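Local structure of uncharacterized hypothetical protein (Bacteroides vulgatus, 4FMR) at residues Q85-A90 and A139-T144; V172-A177 and H235-G240; L161-T166 and I185-I190. The protein is of unknown function but probably binds DNA, pairing an HU/IHF-like DNA-binding domain with an immunoglobulin-like domain. All coordinates share one frame; numbering follows the deposited sequence. Where two conformers were deposited one is given.

Contact 1 (Q85-A90 and A139-T144); sequences QFRGVA and ATTRAT
With CG anti to the carbonyl carbon (chi1 -64°), R87 runs on extended and then bends at chi3 (-145°), which carries its guanidinium to the methyl of T141 in the loop 139-144. T141 places this methyl, CG2, anti to its own carbonyl carbon. R87 NH2 reaches T141 CG2 at 3.5 Å, meeting it obliquely to the guanidinium plane. T140 O approaches more loosely, 4.4 Å from R87 NH1. The polar link is indirect. Water 1 sits in the guanidinium plane and accepts from R87 NH1 at 2.7 Å. It donates to T141 O over a longer 3.3 Å. T141 OG1 faces its own loop and accepts from A143 N at 3.2 Å, forming an ST turn. A glycine in place of T141 would probably leave R87 NH2 without its methyl neighbour and A143 N without the acceptor of this turn. The contact joins the DNA-binding domain to the Ig-like domain at the surface. R87 of strand 80-87 also makes a cation-pi contact with Y103 of the neighbouring strand 101-108, and its side chain touches S101 there. The loop leads from strand 132-138 to strand 147-149, where T149 touches T140 and T141.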
loop_
_atom_site.group_PDB
_atom_site.type_symbol
_atom_site.label_atom_id
_atom_site.label_comp_id
_atom_site.label_asym_id
_atom_site.label_seq_id
_atom_site.Cartn_x
_atom_site.Cartn_y
_atom_site.Cartn_z
ATOM N N GLN B 85 9.403 -4.867 -3.851
ATOM C CA GLN B 85 9.679 -5.697 -2.671
ATOM C C GLN B 85 9.716 -7.161 -3.101
ATOM O O GLN B 85 9.148 -7.502 -4.147
ATOM C CB GLN B 85 8.617 -5.482 -1.572
ATOM C CG GLN B 85 8.395 -4.053 -1.124
ATOM C CD GLN B 85 9.180 -3.727 0.107
ATOM O OE1 GLN B 85 10.303 -3.264 0.041
ATOM N NE2 GLN B 85 8.591 -3.946 1.263
ATOM N N PHE B 86 10.299 -8.020 -2.264
ATOM C CA PHE B 86 10.428 -9.465 -2.514
ATOM C C PHE B 86 9.670 -10.311 -1.494
ATOM O O PHE B 86 9.561 -9.939 -0.325
ATOM C CB PHE B 86 11.919 -9.876 -2.493
ATOM C CG PHE B 86 12.757 -9.084 -3.472
ATOM C CD1 PHE B 86 12.540 -9.187 -4.848
ATOM C CD2 PHE B 86 13.736 -8.196 -3.022
ATOM C CE1 PHE B 86 13.308 -8.450 -5.752
ATOM C CE2 PHE B 86 14.514 -7.473 -3.933
ATOM C CZ PHE B 86 14.291 -7.604 -5.291
ATOM N N ARG B 87 9.126 -11.444 -1.953
ATOM C CA ARG B 87 8.465 -12.397 -1.054
ATOM C C ARG B 87 9.240 -13.694 -1.054
ATOM O O ARG B 87 9.876 -14.037 -2.052
ATOM C CB ARG B 87 7.000 -12.667 -1.422
ATOM C CG ARG B 87 6.046 -11.497 -1.315
ATOM C CD ARG B 87 4.601 -11.968 -1.405
ATOM N NE ARG B 87 3.722 -11.017 -2.100
ATOM C CZ ARG B 87 3.084 -10.006 -1.516
ATOM N NH1 ARG B 87 3.241 -9.770 -0.220
ATOM N NH2 ARG B 87 2.316 -9.197 -2.232
ATOM N N GLY B 88 9.177 -14.404 0.063
ATOM C CA GLY B 88 9.802 -15.704 0.212
ATOM C C GLY B 88 11.252 -15.678 0.606
ATOM O O GLY B 88 11.957 -14.682 0.426
ATOM N N VAL B 89 11.686 -16.817 1.127
ATOM C CA VAL B 89 13.030 -17.146 1.603
ATOM C C VAL B 89 13.987 -17.357 0.413
ATOM O O VAL B 89 13.578 -17.895 -0.628
ATOM C CB VAL B 89 12.923 -18.452 2.474
ATOM C CG1 VAL B 89 14.286 -18.995 2.891
ATOM C CG2 VAL B 89 12.042 -18.232 3.698
ATOM N N ALA B 90 15.272 -16.987 0.602
ATOM C CA ALA B 90 16.333 -17.291 -0.339
ATOM C C ALA B 90 16.793 -18.765 -0.139
ATOM O O ALA B 90 17.419 -19.107 0.884
ATOM C CB ALA B 90 17.491 -16.327 -0.159
ATOM N N ALA B 139 -5.258 -13.902 1.853
ATOM C CA ALA B 139 -4.306 -14.853 2.429
ATOM C C ALA B 139 -2.889 -14.621 1.925
ATOM O O ALA B 139 -1.946 -14.702 2.701
ATOM C CB ALA B 139 -4.737 -16.282 2.126
ATOM N N THR B 140 -2.748 -14.293 0.647
ATOM C CA THR B 140 -1.464 -14.100 -0.024
ATOM C C THR B 140 -0.762 -12.845 0.450
ATOM O O THR B 140 0.417 -12.941 0.769
ATOM C CB THR B 140 -1.680 -14.074 -1.532
ATOM O OG1 THR B 140 -2.269 -15.315 -1.874
ATOM C CG2 THR B 140 -0.392 -13.911 -2.318
ATOM N N THR B 141 -1.443 -11.683 0.479
ATOM C CA THR B 141 -0.800 -10.405 0.828
ATOM C C THR B 141 -1.043 -10.011 2.289
ATOM O O THR B 141 -0.339 -9.137 2.797
ATOM C CB THR B 141 -1.315 -9.274 -0.097
ATOM O OG1 THR B 141 -2.685 -9.028 0.198
ATOM C CG2 THR B 141 -1.150 -9.585 -1.604
ATOM N N ARG B 142 -2.078 -10.607 2.938
ATOM C CA ARG B 142 -2.550 -10.304 4.295
ATOM C C ARG B 142 -3.200 -8.885 4.336
ATOM O O ARG B 142 -3.526 -8.395 5.420
ATOM C CB ARG B 142 -1.441 -10.469 5.377
ATOM C CG ARG B 142 -0.884 -11.894 5.480
ATOM C CD ARG B 142 -1.933 -12.933 5.850
ATOM N NE ARG B 142 -1.529 -14.285 5.445
ATOM C CZ ARG B 142 -2.153 -15.405 5.804
ATOM N NH1 ARG B 142 -3.219 -15.358 6.595
ATOM N NH2 ARG B 142 -1.710 -16.582 5.383
ATOM N N ALA B 143 -3.484 -8.278 3.156
ATOM C CA ALA B 143 -4.166 -6.976 3.087
ATOM C C ALA B 143 -5.599 -7.088 3.642
ATOM O O ALA B 143 -6.223 -8.154 3.539
ATOM C CB ALA B 143 -4.200 -6.463 1.658
ATOM N N THR B 144 -6.058 -6.010 4.309
ATOM C CA THR B 144 -7.386 -5.888 4.921
ATOM C C THR B 144 -8.148 -4.717 4.307
ATOM O O THR B 144 -9.101 -4.248 4.897
ATOM C CB THR B 144 -7.273 -5.716 6.446
ATOM O OG1 THR B 144 -6.530 -4.524 6.710
ATOM C CG2 THR B 144 -6.639 -6.939 7.140
HETATM O O HOH W 1 2.580 -8.059 1.718
#

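Contact 2 (V172-A177 and H235-G240); sequences VTLASA and HTIYIG
Two strands of the five-stranded mixed sheet in the Ig-like domain meet here through their side chains, with strand 209-217 between them. L174, on strand 171-176, points toward I237 and I239 on strand 231-240. The backbones stay apart: L174 CA and I237 CA, the closest pair, are 8.7 Å from each other. A single methyl does most of the touching. L174 CD2 lies 3.9 Å from I237 CG2 and 3.9 Å from I239 CD1, so it meets both isoleucines of the far strand. L174 CD1 comes a little less close to I239 CD1, at 4.2 Å. With CG1 anti to the backbone N (chi1 -173°), the CG2 methyl of I237 stands between N and the carbonyl carbon, and it is this branch that meets L174. I239 uses the end of its long branch instead. Both isoleucines lie across the leucine at a slant. All three residues are buried, and the contact between them is wholly apolar. At the start of the segment, H235 ND1 donates to T236 O at 2.7 Å, which holds the imidazole close to its own strand. Strand 209-217 pairs antiparallel with both strands, and its Y211 touches I237 and I239. I185 packs on L174, while L206 touches both L174 and I239. On the far flank of strand 171-176, strand 182-184 is the outermost strand within this chain.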
loop_
_atom_site.group_PDB
_atom_site.type_symbol
_atom_site.label_atom_id
_atom_site.label_comp_id
_atom_site.label_asym_id
_atom_site.label_seq_id
_atom_site.Cartn_x
_atom_site.Cartn_y
_atom_site.Cartn_z
ATOM N N VAL B 172 -21.801 -17.453 -3.261
ATOM C CA VAL B 172 -20.974 -16.263 -3.405
ATOM C C VAL B 172 -20.783 -15.986 -4.894
ATOM O O VAL B 172 -20.480 -16.901 -5.658
ATOM C CB VAL B 172 -19.620 -16.355 -2.649
ATOM C CG1 VAL B 172 -18.939 -14.986 -2.595
ATOM C CG2 VAL B 172 -19.820 -16.903 -1.237
ATOM N N THR B 173 -21.010 -14.715 -5.290
ATOM C CA THR B 173 -20.857 -14.200 -6.645
ATOM C C THR B 173 -19.948 -12.976 -6.668
ATOM O O THR B 173 -19.832 -12.238 -5.681
ATOM C CB THR B 173 -22.223 -13.834 -7.279
ATOM O OG1 THR B 173 -22.879 -12.882 -6.455
ATOM C CG2 THR B 173 -23.131 -15.043 -7.530
ATOM N N LEU B 174 -19.329 -12.758 -7.823
ATOM C CA LEU B 174 -18.498 -11.594 -8.134
ATOM C C LEU B 174 -19.004 -10.976 -9.400
ATOM O O LEU B 174 -19.085 -11.663 -10.416
ATOM C CB LEU B 174 -17.025 -11.971 -8.286
ATOM C CG LEU B 174 -16.381 -12.622 -7.070
ATOM C CD1 LEU B 174 -15.317 -13.583 -7.516
ATOM C CD2 LEU B 174 -15.840 -11.580 -6.118
ATOM N N ALA B 175 -19.394 -9.708 -9.340
ATOM C CA ALA B 175 -19.878 -9.002 -10.518
ATOM C C ALA B 175 -18.838 -7.971 -10.920
ATOM O O ALA B 175 -18.481 -7.111 -10.114
ATOM C CB ALA B 175 -21.238 -8.353 -10.245
ATOM N N SER B 176 -18.316 -8.096 -12.143
ATOM C CA SER B 176 -17.294 -7.208 -12.710
ATOM C C SER B 176 -17.793 -5.747 -12.851
ATOM O O SER B 176 -18.802 -5.523 -13.500
ATOM C CB SER B 176 -16.875 -7.734 -14.083
ATOM O OG SER B 176 -15.986 -6.819 -14.700
ATOM N N ALA B 177 -17.082 -4.764 -12.276
ATOM C CA ALA B 177 -17.435 -3.352 -12.448
ATOM C C ALA B 177 -17.268 -2.922 -13.919
ATOM O O ALA B 177 -18.039 -2.089 -14.401
ATOM C CB ALA B 177 -16.577 -2.465 -11.544
ATOM N N HIS B 235 -20.185 -6.309 -0.719
ATOM C CA HIS B 235 -19.016 -5.504 -0.436
ATOM C C HIS B 235 -18.195 -5.424 -1.705
ATOM O O HIS B 235 -18.073 -6.420 -2.412
ATOM C CB HIS B 235 -18.173 -6.038 0.745
ATOM C CG HIS B 235 -17.274 -4.983 1.313
ATOM N ND1 HIS B 235 -16.135 -4.565 0.642
ATOM C CD2 HIS B 235 -17.423 -4.229 2.424
ATOM C CE1 HIS B 235 -15.627 -3.582 1.365
ATOM N NE2 HIS B 235 -16.347 -3.367 2.460
ATOM N N THR B 236 -17.611 -4.256 -1.986
ATOM C CA THR B 236 -16.756 -4.087 -3.151
ATOM C C THR B 236 -15.409 -4.812 -2.896
ATOM O O THR B 236 -14.999 -4.983 -1.741
ATOM C CB THR B 236 -16.581 -2.603 -3.472
ATOM O OG1 THR B 236 -16.057 -2.492 -4.798
ATOM C CG2 THR B 236 -15.690 -1.874 -2.456
ATOM N N ILE B 237 -14.747 -5.256 -3.966
ATOM C CA ILE B 237 -13.492 -5.999 -3.826
ATOM C C ILE B 237 -12.612 -5.721 -5.038
ATOM O O ILE B 237 -13.088 -5.729 -6.175
ATOM C CB ILE B 237 -13.742 -7.561 -3.633
ATOM C CG1 ILE B 237 -12.439 -8.353 -3.297
ATOM C CG2 ILE B 237 -14.454 -8.184 -4.839
ATOM C CD1 ILE B 237 -12.650 -9.864 -2.762
ATOM N N TYR B 238 -11.327 -5.531 -4.793
ATOM C CA TYR B 238 -10.403 -5.410 -5.905
ATOM C C TYR B 238 -9.702 -6.747 -6.082
ATOM O O TYR B 238 -9.114 -7.280 -5.135
ATOM C CB TYR B 238 -9.401 -4.269 -5.727
ATOM C CG TYR B 238 -8.378 -4.243 -6.847
ATOM C CD1 TYR B 238 -8.685 -3.684 -8.088
ATOM C CD2 TYR B 238 -7.109 -4.798 -6.674
ATOM C CE1 TYR B 238 -7.773 -3.721 -9.142
ATOM C CE2 TYR B 238 -6.192 -4.850 -7.724
ATOM C CZ TYR B 238 -6.521 -4.296 -8.951
ATOM O OH TYR B 238 -5.599 -4.295 -9.973
ATOM N N ILE B 239 -9.741 -7.284 -7.283
ATOM C CA ILE B 239 -9.065 -8.557 -7.520
ATOM C C ILE B 239 -7.844 -8.311 -8.399
ATOM O O ILE B 239 -7.941 -7.673 -9.447
ATOM C CB ILE B 239 -10.043 -9.609 -8.122
ATOM C CG1 ILE B 239 -11.146 -9.949 -7.057
ATOM C CG2 ILE B 239 -9.262 -10.881 -8.579
ATOM C CD1 ILE B 239 -12.298 -10.708 -7.488
ATOM N N GLY B 240 -6.698 -8.790 -7.929
ATOM C CA GLY B 240 -5.448 -8.717 -8.666
ATOM C C GLY B 240 -5.231 -10.074 -9.296
ATOM O O GLY B 240 -5.531 -11.097 -8.662
#

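Contact 3 (L161-T166 and I185-I190); sequences LTVAGT and IDNDMI
M189 N donates to D186 O at 2.8 Å, the shortest polar bond here, and shapes the turn whose I190 packs on V163. I190 N then donates to N187 O, a longer bond. D186 adds a side-chain bond at the start: D188 N points almost straight at D186 OD1 (3.1 Å, 179°). The carboxylate oxygen is met on its anti side, a little out of the carboxylate plane. This is an Asx turn, and it leads into the 3-10 segment 187-189. The turn joins strand 182-184 to strand 190-193. These two strands belong to the two different sheets of the Ig-like domain, so the segment 185-190 carries the chain from one sheet to the other, with I190 opening strand 190-193. The loop 161-166 faces it from another connection between the sheets, after strand 153-159 and before strand 171-176. The touching itself is apolar. I190 CD1 comes up to the fork of the valine. It lies 3.9 Å from V163 CG1, 3.9 Å from V163 CG2 and 4.0 Å from V163 CB. V163 has CG1 anti to its backbone N (chi1 173°), and this presents both methyls to the isoleucine. The long branch of I190 starts beside its own backbone N and crosses the valine at a slant. N187 contributes less: its OD1 is 4.4 Å from V163 CG1, a loose approach. The loop has its own anchors. N193 OD1 accepts from V163 N, and T217 OG1 bonds to T162 O and A164 N. V170 packs on V163, and V172 of strand 171-176 packs on I190.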
loop_
_atom_site.group_PDB
_atom_site.type_symbol
_atom_site.label_atom_id
_atom_site.label_comp_id
_atom_site.label_asym_id
_atom_site.label_seq_id
_atom_site.Cartn_x
_atom_site.Cartn_y
_atom_site.Cartn_z
ATOM N N LEU B 161 -23.276 -14.746 7.885
ATOM C CA LEU B 161 -22.791 -14.906 6.514
ATOM C C LEU B 161 -22.871 -16.363 6.009
ATOM O O LEU B 161 -22.642 -16.566 4.815
ATOM C CB LEU B 161 -21.326 -14.407 6.410
ATOM C CG LEU B 161 -21.083 -12.897 6.566
ATOM C CD1 LEU B 161 -19.606 -12.553 6.327
ATOM C CD2 LEU B 161 -21.927 -12.090 5.587
ATOM N N THR B 162 -23.214 -17.357 6.888
ATOM C CA THR B 162 -23.299 -18.790 6.540
ATOM C C THR B 162 -24.099 -18.990 5.258
ATOM O O THR B 162 -25.231 -18.520 5.167
ATOM C CB THR B 162 -23.912 -19.628 7.691
ATOM O OG1 THR B 162 -23.186 -19.399 8.889
ATOM C CG2 THR B 162 -23.907 -21.130 7.407
ATOM N N VAL B 163 -23.502 -19.668 4.272
ATOM C CA VAL B 163 -24.173 -19.963 3.000
ATOM C C VAL B 163 -25.016 -21.252 3.218
ATOM O O VAL B 163 -24.464 -22.314 3.494
ATOM C CB VAL B 163 -23.165 -20.062 1.818
ATOM C CG1 VAL B 163 -23.853 -20.541 0.546
ATOM C CG2 VAL B 163 -22.474 -18.717 1.569
ATOM N N ALA B 164 -26.340 -21.127 3.192
ATOM C CA ALA B 164 -27.254 -22.260 3.435
ATOM C C ALA B 164 -28.549 -22.093 2.654
ATOM O O ALA B 164 -28.897 -20.967 2.278
ATOM C CB ALA B 164 -27.560 -22.395 4.927
ATOM N N GLY B 165 -29.240 -23.210 2.408
ATOM C CA GLY B 165 -30.490 -23.204 1.665
ATOM C C GLY B 165 -30.479 -23.990 0.369
ATOM O O GLY B 165 -29.441 -24.151 -0.278
ATOM N N THR B 166 -31.670 -24.445 -0.024
ATOM C CA THR B 166 -31.957 -25.245 -1.223
ATOM C C THR B 166 -31.957 -24.420 -2.523
ATOM O O THR B 166 -31.636 -24.958 -3.586
ATOM C CB THR B 166 -33.333 -25.911 -1.068
ATOM O OG1 THR B 166 -34.318 -24.902 -0.801
ATOM C CG2 THR B 166 -33.349 -26.970 0.032
ATOM N N ILE B 185 -18.895 -18.444 -7.553
ATOM C CA ILE B 185 -17.921 -19.316 -6.920
ATOM C C ILE B 185 -18.634 -20.647 -6.624
ATOM O O ILE B 185 -19.733 -20.644 -6.055
ATOM C CB ILE B 185 -17.347 -18.612 -5.646
ATOM C CG1 ILE B 185 -16.358 -17.492 -6.061
ATOM C CG2 ILE B 185 -16.708 -19.608 -4.648
ATOM C CD1 ILE B 185 -16.294 -16.378 -5.137
ATOM N N ASP B 186 -18.024 -21.780 -7.022
ATOM C CA ASP B 186 -18.595 -23.099 -6.733
ATOM C C ASP B 186 -18.693 -23.254 -5.216
ATOM O O ASP B 186 -17.785 -22.833 -4.495
ATOM C CB ASP B 186 -17.752 -24.225 -7.363
ATOM C CG ASP B 186 -18.424 -25.604 -7.386
ATOM O OD1 ASP B 186 -18.839 -26.089 -6.303
ATOM O OD2 ASP B 186 -18.467 -26.225 -8.469
ATOM N N ASN B 187 -19.817 -23.798 -4.735
ATOM C CA ASN B 187 -20.090 -23.976 -3.312
ATOM C C ASN B 187 -19.010 -24.771 -2.595
ATOM O O ASN B 187 -18.825 -24.535 -1.402
ATOM C CB ASN B 187 -21.438 -24.656 -3.096
ATOM C CG ASN B 187 -22.623 -23.726 -3.217
ATOM O OD1 ASN B 187 -22.518 -22.491 -3.138
ATOM N ND2 ASN B 187 -23.793 -24.314 -3.356
ATOM N N ASP B 188 -18.270 -25.666 -3.308
ATOM C CA ASP B 188 -17.200 -26.458 -2.686
ATOM C C ASP B 188 -15.946 -25.572 -2.442
ATOM O O ASP B 188 -15.091 -25.963 -1.639
ATOM C CB ASP B 188 -16.856 -27.738 -3.490
ATOM C CG ASP B 188 -16.241 -27.617 -4.884
ATOM O OD1 ASP B 188 -16.071 -26.473 -5.373
ATOM O OD2 ASP B 188 -15.923 -28.668 -5.484
HETATM N N MSE B 189 -15.874 -24.366 -3.105
HETATM C CA MSE B 189 -14.766 -23.432 -2.932
HETATM C C MSE B 189 -15.036 -22.517 -1.725
HETATM O O MSE B 189 -14.273 -21.592 -1.450
HETATM C CB MSE B 189 -14.501 -22.651 -4.216
HETATM C CG MSE B 189 -14.169 -23.571 -5.384
HETATM SE SE MSE B 189 -12.489 -24.556 -5.155
HETATM C CE MSE B 189 -12.950 -26.206 -4.102
ATOM N N ILE B 190 -16.122 -22.813 -0.978
ATOM C CA ILE B 190 -16.440 -22.178 0.295
ATOM C C ILE B 190 -15.789 -23.153 1.281
ATOM O O ILE B 190 -16.273 -24.273 1.412
ATOM C CB ILE B 190 -17.946 -21.882 0.551
ATOM C CG1 ILE B 190 -18.541 -20.931 -0.537
ATOM C CG2 ILE B 190 -18.132 -21.315 1.986
ATOM C CD1 ILE B 190 -20.099 -20.909 -0.599
#

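Contact 2 is the core contact, buried and apolar within one sheet of the Ig-like domain. Contacts 1 and 3 lie at the surface. Contact 1 alone joins the two domains, and it relies on a guanidinium set against a methyl and on one water bridging to a backbone carbonyl. Contact 3 is apolar at its centre like contact 2, but it joins a connecting loop to the turn and first residue of strand 190-193. Contacts 2 and 3 touch: V172 O probably accepts from I185 N, and L174 packs on I185. V172 also lies against V163 and I190, so the apolar patch of contact 3 continues toward the core. Contact 1 stands apart, about 7 Å from contact 2 at the nearest atoms.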